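Local coordinates for protein pyocin sheath PA0622 (Pseudomonas aeruginosa, PDB 6PYT) that probably builds the contractile outer sheath of a phage-tail-like pyocin, whose contraction would drive the inner tube into the target cell, at residues S24-L29 / F121-R126; P46-S51 / Q77-A82; C69-N74 / S201-G206. All coordinates share one frame; numbering follows the deposited sequence.

Contact 1: S24-L29 / F121-R126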
# COMPACT_ATOMS: atom_id res chain seq x y z
N SER B 24 1.77 -44.94 -29.46
CA SER B 24 3.08 -45.40 -29.88
C SER B 24 3.15 -46.90 -30.12
O SER B 24 4.14 -47.37 -30.68
CB SER B 24 4.14 -45.02 -28.83
OG SER B 24 4.27 -43.61 -28.73
N SER B 25 2.14 -47.65 -29.70
CA SER B 25 2.16 -49.09 -29.88
C SER B 25 1.94 -49.45 -31.34
O SER B 25 1.25 -48.75 -32.08
CB SER B 25 1.08 -49.74 -29.01
OG SER B 25 1.04 -51.13 -29.24
N VAL B 26 2.54 -50.57 -31.75
CA VAL B 26 2.42 -51.08 -33.10
C VAL B 26 1.61 -52.37 -33.06
O VAL B 26 1.68 -53.13 -32.09
CB VAL B 26 3.80 -51.29 -33.75
CG1 VAL B 26 4.44 -49.98 -34.02
CG2 VAL B 26 4.68 -52.00 -32.81
N ILE B 27 0.83 -52.60 -34.11
CA ILE B 27 -0.18 -53.66 -34.15
C ILE B 27 0.03 -54.46 -35.43
O ILE B 27 0.16 -53.90 -36.51
CB ILE B 27 -1.61 -53.08 -34.10
CG1 ILE B 27 -1.86 -52.40 -32.76
CG2 ILE B 27 -2.65 -54.14 -34.33
CD1 ILE B 27 -3.12 -51.62 -32.71
N GLY B 28 0.06 -55.80 -35.29
CA GLY B 28 0.21 -56.68 -36.42
C GLY B 28 -1.13 -57.23 -36.85
O GLY B 28 -1.78 -57.95 -36.10
N LEU B 29 -1.53 -56.89 -38.07
CA LEU B 29 -2.87 -57.17 -38.57
C LEU B 29 -2.78 -58.06 -39.79
O LEU B 29 -1.85 -57.95 -40.59
CB LEU B 29 -3.59 -55.85 -38.90
CG LEU B 29 -5.11 -55.77 -39.06
CD1 LEU B 29 -5.55 -54.40 -38.66
CD2 LEU B 29 -5.54 -56.01 -40.47
N PHE B 121 10.03 -51.58 -41.60
CA PHE B 121 9.38 -50.34 -41.24
C PHE B 121 9.77 -49.80 -39.87
O PHE B 121 9.22 -48.76 -39.48
CB PHE B 121 7.86 -50.51 -41.27
CG PHE B 121 7.32 -50.91 -42.60
CD1 PHE B 121 7.27 -50.00 -43.64
CD2 PHE B 121 6.85 -52.19 -42.81
CE1 PHE B 121 6.78 -50.37 -44.87
CE2 PHE B 121 6.35 -52.56 -44.02
CZ PHE B 121 6.31 -51.65 -45.06
N ASN B 122 10.68 -50.45 -39.15
CA ASN B 122 11.05 -50.15 -37.76
C ASN B 122 9.82 -50.17 -36.85
O ASN B 122 9.56 -49.26 -36.07
CB ASN B 122 11.80 -48.82 -37.63
CG ASN B 122 12.53 -48.67 -36.32
OD1 ASN B 122 12.65 -49.62 -35.56
ND2 ASN B 122 12.97 -47.46 -36.02
N ALA B 123 9.02 -51.23 -36.99
CA ALA B 123 7.79 -51.39 -36.21
C ALA B 123 7.63 -52.88 -35.90
O ALA B 123 7.05 -53.62 -36.69
CB ALA B 123 6.60 -50.84 -36.98
N GLN B 124 8.14 -53.29 -34.74
CA GLN B 124 8.07 -54.69 -34.34
C GLN B 124 6.78 -54.92 -33.57
O GLN B 124 6.68 -54.49 -32.41
CB GLN B 124 9.26 -55.04 -33.47
CG GLN B 124 9.28 -56.48 -33.06
CD GLN B 124 10.46 -56.80 -32.20
OE1 GLN B 124 11.25 -55.92 -31.86
NE2 GLN B 124 10.61 -58.07 -31.85
N PRO B 125 5.81 -55.65 -34.13
CA PRO B 125 4.41 -55.61 -33.64
C PRO B 125 4.24 -56.17 -32.24
O PRO B 125 4.50 -57.35 -31.99
CB PRO B 125 3.66 -56.46 -34.67
CG PRO B 125 4.50 -56.43 -35.87
CD PRO B 125 5.91 -56.41 -35.38
N ARG B 126 3.81 -55.31 -31.32
CA ARG B 126 3.53 -55.68 -29.95
C ARG B 126 2.12 -56.22 -29.76
O ARG B 126 1.81 -56.72 -28.67
CB ARG B 126 3.71 -54.47 -29.02
CG ARG B 126 5.08 -53.81 -29.03
CD ARG B 126 6.17 -54.64 -28.38
NE ARG B 126 6.83 -55.54 -29.31
CZ ARG B 126 7.68 -56.50 -28.94
NH1 ARG B 126 7.97 -56.67 -27.67
NH2 ARG B 126 8.24 -57.27 -29.86
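One backbone hydrogen bond joins the two segments, from Arg126 N to Val26 O; at 3.1 Å and with an angle of 131° at the hydrogen it is weak. A second bond lies within 121-126 and shapes the loop: the Arg126 chain bends at chi2 and chi3, folding back so that NE reaches Gln124 O at 3.3 Å. That oxygen lies close to the guanidinium plane, whereas NE sits above the plane of the Gln124 carbonyl. The same carbonyl also borders the valine, Gln124 O lying 3.2 Å from Val26 CG2.

Strand 21-33 is an inner strand of the mixed sheet, paired through its backbone with strand 76-86 and strand 127-129. Segment 121-126 is the approach to strand 127-129; its end-to-end direction is turned about 90° from that of 24-29 before the chain joins the sheet, where Gly28 is backbone hydrogen-bonded to Leu127 and Val129.

Apolar contact centres on Val26, whose CB points toward the loop. With chi1 at -70°, CG1 is anti to the carbonyl carbon and meets Ala123 CB at 3.8 Å, while CG2 takes the crowded position between backbone N and carbonyl carbon and faces the peptide of Gln124 and Pro125. Farther along the strand, Pro125 CB rests on the backbone of Gly28, 3.7 Å from Gly28 N, with no side chain intervening. Ile27 points away from the loop and packs on Ile72 of helix 64-73, while the Arg126 side chain touches Leu289 of helix 281-295.

Contact 2: P46-S51 / Q77-A82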
# COMPACT_ATOMS: atom_id res chain seq x y z
N PRO B 46 3.88 -56.93 -46.09
CA PRO B 46 3.40 -56.03 -45.04
C PRO B 46 3.62 -54.58 -45.42
O PRO B 46 4.59 -54.22 -46.09
CB PRO B 46 4.25 -56.42 -43.82
CG PRO B 46 5.46 -57.02 -44.39
CD PRO B 46 5.05 -57.71 -45.65
N VAL B 47 2.67 -53.73 -45.01
CA VAL B 47 2.71 -52.30 -45.26
C VAL B 47 2.44 -51.57 -43.95
O VAL B 47 1.66 -52.04 -43.12
CB VAL B 47 1.70 -51.89 -46.35
CG1 VAL B 47 2.19 -52.34 -47.71
CG2 VAL B 47 0.38 -52.55 -46.11
N LEU B 48 3.10 -50.43 -43.75
CA LEU B 48 2.91 -49.63 -42.55
C LEU B 48 1.80 -48.62 -42.76
O LEU B 48 1.78 -47.89 -43.75
CB LEU B 48 4.21 -48.92 -42.13
CG LEU B 48 4.18 -47.99 -40.91
CD1 LEU B 48 5.40 -48.16 -40.06
CD2 LEU B 48 4.15 -46.53 -41.34
N LEU B 49 0.89 -48.56 -41.79
CA LEU B 49 -0.33 -47.77 -41.88
C LEU B 49 -0.37 -46.77 -40.74
O LEU B 49 -0.07 -47.12 -39.60
CB LEU B 49 -1.56 -48.67 -41.84
CG LEU B 49 -2.14 -49.25 -43.12
CD1 LEU B 49 -1.20 -50.14 -43.84
CD2 LEU B 49 -3.32 -50.08 -42.71
N THR B 50 -0.72 -45.53 -41.06
CA THR B 50 -0.90 -44.49 -40.05
C THR B 50 -2.23 -43.75 -40.18
O THR B 50 -2.44 -42.78 -39.45
CB THR B 50 0.23 -43.45 -40.11
OG1 THR B 50 0.23 -42.82 -41.40
CG2 THR B 50 1.60 -44.08 -39.85
N SER B 51 -3.11 -44.16 -41.09
CA SER B 51 -4.33 -43.39 -41.34
C SER B 51 -5.39 -44.31 -41.94
O SER B 51 -5.08 -45.36 -42.50
CB SER B 51 -4.07 -42.22 -42.30
OG SER B 51 -3.19 -41.27 -41.74
N GLN B 77 -4.72 -43.62 -32.83
CA GLN B 77 -4.01 -43.34 -34.07
C GLN B 77 -2.72 -44.15 -34.07
O GLN B 77 -1.61 -43.63 -33.94
CB GLN B 77 -3.77 -41.85 -34.22
CG GLN B 77 -3.28 -41.40 -35.58
CD GLN B 77 -3.05 -39.90 -35.63
OE1 GLN B 77 -3.22 -39.20 -34.63
NE2 GLN B 77 -2.65 -39.41 -36.79
N ALA B 78 -2.88 -45.46 -34.21
CA ALA B 78 -1.82 -46.41 -33.98
C ALA B 78 -1.09 -46.74 -35.28
O ALA B 78 -1.56 -46.45 -36.38
CB ALA B 78 -2.37 -47.68 -33.35
N VAL B 79 0.06 -47.36 -35.13
CA VAL B 79 0.84 -47.83 -36.26
C VAL B 79 0.49 -49.29 -36.50
O VAL B 79 0.53 -50.10 -35.57
CB VAL B 79 2.34 -47.65 -36.00
CG1 VAL B 79 3.15 -48.27 -37.10
CG2 VAL B 79 2.68 -46.18 -35.87
N ILE B 80 0.11 -49.62 -37.73
CA ILE B 80 -0.37 -50.95 -38.05
C ILE B 80 0.48 -51.52 -39.17
O ILE B 80 0.46 -50.99 -40.29
CB ILE B 80 -1.85 -50.95 -38.45
CG1 ILE B 80 -2.72 -50.44 -37.31
CG2 ILE B 80 -2.30 -52.33 -38.82
CD1 ILE B 80 -4.12 -50.11 -37.72
N VAL B 81 1.21 -52.58 -38.88
CA VAL B 81 1.84 -53.41 -39.90
C VAL B 81 0.80 -54.42 -40.34
O VAL B 81 0.47 -55.35 -39.59
CB VAL B 81 3.11 -54.09 -39.37
CG1 VAL B 81 3.67 -55.04 -40.39
CG2 VAL B 81 4.14 -53.04 -39.02
N ALA B 82 0.26 -54.24 -41.53
CA ALA B 82 -0.86 -55.05 -42.02
C ALA B 82 -0.42 -55.90 -43.20
O ALA B 82 0.27 -55.42 -44.09
CB ALA B 82 -2.03 -54.15 -42.41
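Val47 O is gripped twice by strand 77-82: it takes the N-H of Ala82, with Ala82 N 3.1 Å away and the bond nearly straight at 170°, and also a CA-H...O contact from Val81. The donor Ala82 N lies in the plane of the carbonyl. The return bond, Val47 N to Ala82 O at 3.1 Å, closes the hydrogen-bonded pair Val47-Ala82. A second such pair, Leu49-Ile80, is less evenly made. Ile80 N donates its N-H to Leu49 O at 3.1 Å along a lone pair, whereas Leu49 N reaches Ile80 O at 2.9 Å from above the carbonyl plane, with the hydrogen angle bent to 134°. The non-hydrogen-bonded pair Leu48-Val81 lies between them.

The face carrying Leu48 and Val81 is knit by branches from every second residue (Pro46 and Leu48, Val79 and Val81). Leu48, with CG anti to the backbone N, crosses Val79 obliquely and sets CD1 3.7 Å from Val79 CG1. Val81, its CG1 likewise anti to N (chi1 174°), meets Pro46 CB with that methyl at 3.7 Å. From loop 121-126, Phe121 packs on Leu48 and Ala123 on Val81. On the face of Leu49 and Ile80 the two CB atoms lie 4.1 Å apart, and Cys69, Ile72 and Tyr73 of helix 64-73 pack over them.

Strand 46-49, outermost within the chain, thus runs antiparallel to strand 76-86 at the margin of the sheet. The strand order 2-3-1-4-5-6-7 is that of the subtilisin-like fold, consistent with the family of this protein, although in subtilisin the seven strands are all parallel and here the edge strand 46-49 is reversed.

Contact 3: C69-N74 / S201-G206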
# COMPACT_ATOMS: atom_id res chain seq x y z
N CYS B 69 -8.95 -52.08 -39.79
CA CYS B 69 -8.15 -50.88 -39.56
C CYS B 69 -9.01 -49.69 -39.16
O CYS B 69 -8.55 -48.84 -38.41
CB CYS B 69 -7.34 -50.55 -40.81
SG CYS B 69 -6.12 -51.80 -41.20
N GLU B 70 -10.25 -49.62 -39.66
CA GLU B 70 -11.19 -48.63 -39.15
C GLU B 70 -11.55 -48.91 -37.70
O GLU B 70 -11.79 -47.99 -36.92
CB GLU B 70 -12.44 -48.59 -40.02
N ALA B 71 -11.55 -50.19 -37.31
CA ALA B 71 -11.82 -50.58 -35.93
C ALA B 71 -10.74 -50.13 -34.97
O ALA B 71 -11.01 -49.99 -33.77
CB ALA B 71 -11.98 -52.09 -35.85
N ILE B 72 -9.52 -49.91 -35.45
CA ILE B 72 -8.44 -49.47 -34.59
C ILE B 72 -8.32 -47.95 -34.58
O ILE B 72 -8.11 -47.34 -33.53
CB ILE B 72 -7.13 -50.15 -35.04
CG1 ILE B 72 -7.27 -51.66 -34.91
CG2 ILE B 72 -5.96 -49.69 -34.21
CD1 ILE B 72 -6.16 -52.42 -35.55
N TYR B 73 -8.51 -47.33 -35.73
CA TYR B 73 -8.35 -45.89 -35.87
C TYR B 73 -9.50 -45.09 -35.26
O TYR B 73 -9.37 -43.88 -35.12
CB TYR B 73 -8.19 -45.55 -37.35
CG TYR B 73 -6.84 -45.95 -37.88
CD1 TYR B 73 -5.73 -45.92 -37.06
CD2 TYR B 73 -6.69 -46.41 -39.17
CE1 TYR B 73 -4.51 -46.29 -37.52
CE2 TYR B 73 -5.46 -46.80 -39.64
CZ TYR B 73 -4.37 -46.73 -38.81
OH TYR B 73 -3.13 -47.10 -39.26
N ASN B 74 -10.59 -45.74 -34.88
CA ASN B 74 -11.62 -45.04 -34.12
C ASN B 74 -11.24 -44.85 -32.66
O ASN B 74 -11.88 -44.05 -31.97
CB ASN B 74 -12.95 -45.80 -34.18
CG ASN B 74 -13.55 -45.79 -35.56
OD1 ASN B 74 -13.46 -44.80 -36.29
ND2 ASN B 74 -14.19 -46.89 -35.93
N SER B 201 -11.85 -58.45 -32.41
CA SER B 201 -10.44 -58.55 -32.06
C SER B 201 -9.72 -57.25 -32.35
O SER B 201 -8.83 -56.85 -31.60
CB SER B 201 -9.78 -59.69 -32.82
OG SER B 201 -10.34 -60.93 -32.46
N ALA B 202 -10.09 -56.58 -33.44
CA ALA B 202 -9.45 -55.32 -33.77
C ALA B 202 -9.92 -54.20 -32.87
O ALA B 202 -9.18 -53.23 -32.66
CB ALA B 202 -9.72 -54.98 -35.23
N TYR B 203 -11.13 -54.30 -32.32
CA TYR B 203 -11.59 -53.30 -31.37
C TYR B 203 -10.89 -53.44 -30.03
O TYR B 203 -10.74 -52.46 -29.30
CB TYR B 203 -13.10 -53.41 -31.18
CG TYR B 203 -13.88 -53.06 -32.42
CD1 TYR B 203 -14.15 -51.74 -32.72
CD2 TYR B 203 -14.31 -54.04 -33.28
CE1 TYR B 203 -14.86 -51.41 -33.85
CE2 TYR B 203 -15.01 -53.72 -34.42
CZ TYR B 203 -15.28 -52.41 -34.69
OH TYR B 203 -15.98 -52.09 -35.83
N ALA B 204 -10.48 -54.66 -29.68
CA ALA B 204 -9.66 -54.84 -28.49
C ALA B 204 -8.27 -54.27 -28.70
O ALA B 204 -7.71 -53.63 -27.81
CB ALA B 204 -9.57 -56.32 -28.13
N ALA B 205 -7.70 -54.48 -29.89
CA ALA B 205 -6.32 -54.07 -30.15
C ALA B 205 -6.18 -52.57 -30.28
O ALA B 205 -5.12 -52.02 -29.99
CB ALA B 205 -5.80 -54.75 -31.41
N GLY B 206 -7.24 -51.88 -30.71
CA GLY B 206 -7.19 -50.43 -30.73
C GLY B 206 -7.28 -49.84 -29.34
O GLY B 206 -6.70 -48.79 -29.07
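Tyr203 starts from a CB that points away from helix 64-73, yet its ring comes back to it: CG is anti to the carbonyl carbon (chi1 -66°), and the ring turns one face to Ala71. Ala71 CB stands over the ring centre, 3.5 Å from the centroid and 12° off its normal, a CH-pi contact with the methyl square on the face. The same methyl also meets Ala202 CB at 3.7 Å, so it sits between one small side chain and one flat one. The loop residues Ile226 and Val229 touch Tyr203 as well.

Ile72 reaches across a turn of helix 201-214, from Ala202 to Gly206. Its CG1 is anti to the carbonyl carbon and borders Ala202 O at 3.3 Å, while its CG2, anti to the backbone N, lies 3.8 Å from Gly206 CA. With glycine at 206 the backbones come together, Ile72 CA and Gly206 CA being 4.2 Å apart. The side-chain contact is apolar, with no hydrogen bond between the segments, and the small residues Ala71, Ala202 and Gly206 let the helix axes approach to 7.7 Å at a crossing angle of -30°.

Both helices run in roughly the same direction. Helix 64-73 lies on the sheet, with Ile72 touching Ile27 and Leu29 of strand 21-33 and Ile80 of strand 76-86.

Contacts 1 and 2 share the sheet: their centres are 8 Å apart, and strands 21-33 and 76-86 are joined by probable hydrogen bonds from Ile27 N to Val79 O and from Val81 N to Ile27 O, each 2.9 Å. Phe121 of contact 1 also packs against Pro46 and Leu48 of contact 2. Contact 3 lies on the sheet face carrying Ile27 and Ile80, the other side from loop 121-126, its centre 14 Å from contact 1 and 12 Å from contact 2. Ile72 CG2 meets Ile27 CD1 at 3.7 Å, and Tyr73 lies by Leu49 and Ala78. Along the chain contact 2 is nested within contact 1, whereas contact 3 crosses both.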